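Local coordinates for protein ornithine cyclodeaminase (Methanococcus maripaludis S2, PDB 3C2Q) that catalyses the conversion of ornithine to proline with release of ammonia, using NAD(+) as cofactor, at residues Asn47-Ala52 / Gly290-Ser295. Sequence-based numbering, arbitrary orientation.
Sequences NPKMDA and GNLMPS
The side chain of Lys49 lies over the carbonyl oxygen of Asn291 and runs beside Leu292, the two side chains pointing the same way, with Lys49 CE 3.9 Å from Leu292 CD2. Its CG stands anti to the backbone N (chi1 179°), and bends at chi2 and chi4 bring the ammonium back to its own loop. NZ donates to a backbone carbonyl on each side, Asn291 O across the contact and Met50 O within its own loop, both at 2.8 Å. The approach to Asn291 O comes from above the carbonyl plane, 44° out of it, whereas the donor to Met50 O is tilted by just 19°. Lysine suits this buried place because its methylenes pack against leucine while its tip binds one backbone oxygen from each segment. An alanine here would probably leave Asn291 O and Met50 O without their ammonium donor and open a gap beside Leu292.

Selenomethionine Met50, its chain bent at chi3, crosses Asn291 with Met50 SE 4.0 Å from Asn291 OD1, and its CE lies near Gly290 O; the long, unbranched chain suits a place beside these oxygens. At the other end two prolines meet, Pro48 CG lying 3.7 Å from Pro294 CB, compact rings that need no polar partner. Of two waters between the segments, one accepts from Met50 N and lies 2.7 Å from Met293 O, to which it can donate, while the other donates to Leu292 O and, weakly, to Pro48 O.

The contact joins the loop between strands 41-46 and 53-57 of the mixed sheet to the region of helix 283-292 in the Rossmann fold. Arg248 O of a second subunit weakly accepts from Asn291 ND2, and Phe99 of a third packs on Met50. The chemistry implies a junction where one lysine and two waters serve main-chain polar atoms beside apolar contacts.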
# COMPACT_ATOMS: atom_id res chain seq x y z
N ASN B 47 21.30 14.12 -25.77
CA ASN B 47 19.96 13.78 -25.26
C ASN B 47 19.89 12.41 -24.55
O ASN B 47 19.10 11.56 -24.94
CB ASN B 47 18.91 13.82 -26.40
CG ASN B 47 18.90 15.15 -27.16
OD1 ASN B 47 18.98 16.23 -26.56
ND2 ASN B 47 18.77 15.07 -28.48
N PRO B 48 20.71 12.22 -23.50
CA PRO B 48 20.76 10.93 -22.83
C PRO B 48 19.34 10.50 -22.38
O PRO B 48 18.58 11.34 -21.94
CB PRO B 48 21.68 11.17 -21.64
CG PRO B 48 21.93 12.61 -21.55
CD PRO B 48 21.63 13.20 -22.89
N LYS B 49 19.02 9.21 -22.56
CA LYS B 49 17.66 8.66 -22.34
C LYS B 49 17.84 7.15 -22.44
O LYS B 49 18.55 6.69 -23.32
CB LYS B 49 16.70 9.16 -23.43
CG LYS B 49 15.23 8.65 -23.36
CD LYS B 49 14.89 7.71 -24.51
CE LYS B 49 13.48 7.12 -24.43
NZ LYS B 49 13.35 6.09 -23.33
N MSE B 50 17.19 6.39 -21.54
CA MSE B 50 17.41 4.95 -21.43
C MSE B 50 16.70 4.16 -22.52
O MSE B 50 15.75 4.66 -23.15
CB MSE B 50 16.88 4.46 -20.05
CG MSE B 50 15.37 4.46 -19.97
SE MSE B 50 14.79 3.69 -18.22
CE MSE B 50 15.32 5.19 -17.08
N ASP B 51 17.09 2.89 -22.70
CA ASP B 51 16.33 1.97 -23.55
C ASP B 51 16.20 2.50 -24.98
O ASP B 51 15.17 2.32 -25.66
CB ASP B 51 14.92 1.70 -22.93
CG ASP B 51 14.99 0.98 -21.60
OD1 ASP B 51 16.05 0.38 -21.25
OD2 ASP B 51 13.96 0.99 -20.88
N ALA B 52 17.25 3.17 -25.43
CA ALA B 52 17.31 3.70 -26.78
C ALA B 52 18.68 3.34 -27.41
O ALA B 52 19.47 2.58 -26.84
CB ALA B 52 17.08 5.22 -26.78
N GLY B 290 10.08 9.67 -16.37
CA GLY B 290 11.36 9.17 -15.97
C GLY B 290 12.07 8.42 -17.10
O GLY B 290 13.30 8.53 -17.27
N ASN B 291 11.29 7.66 -17.87
CA ASN B 291 11.83 6.91 -19.02
C ASN B 291 12.48 7.83 -20.07
O ASN B 291 13.35 7.39 -20.84
CB ASN B 291 10.71 6.14 -19.70
CG ASN B 291 10.28 4.87 -18.93
OD1 ASN B 291 10.89 4.44 -17.90
ND2 ASN B 291 9.21 4.24 -19.45
N LEU B 292 12.08 9.10 -20.08
CA LEU B 292 12.55 10.09 -21.06
C LEU B 292 13.66 10.98 -20.54
O LEU B 292 14.21 11.78 -21.30
CB LEU B 292 11.39 11.02 -21.46
CG LEU B 292 10.19 10.31 -22.06
CD1 LEU B 292 9.06 11.31 -22.30
CD2 LEU B 292 10.61 9.57 -23.36
N MSE B 293 14.00 10.83 -19.27
CA MSE B 293 14.91 11.78 -18.60
C MSE B 293 16.31 11.26 -18.38
O MSE B 293 16.49 10.11 -17.98
CB MSE B 293 14.34 12.10 -17.21
CG MSE B 293 13.15 13.05 -17.23
SE MSE B 293 12.44 13.08 -15.36
CE MSE B 293 14.03 13.80 -14.49
N PRO B 294 17.33 12.12 -18.55
CA PRO B 294 18.67 11.74 -18.12
C PRO B 294 18.80 11.81 -16.59
O PRO B 294 18.02 12.52 -15.94
CB PRO B 294 19.56 12.82 -18.78
CG PRO B 294 18.72 13.98 -18.92
CD PRO B 294 17.31 13.46 -19.17
N SER B 295 19.75 11.07 -16.04
CA SER B 295 19.91 10.95 -14.59
C SER B 295 20.38 12.23 -13.88
O SER B 295 20.26 12.32 -12.64
CB SER B 295 20.90 9.83 -14.27
OG SER B 295 22.16 10.11 -14.87
O HOH W 1 15.78 12.68 -23.44
O HOH W 2 15.88 7.92 -19.42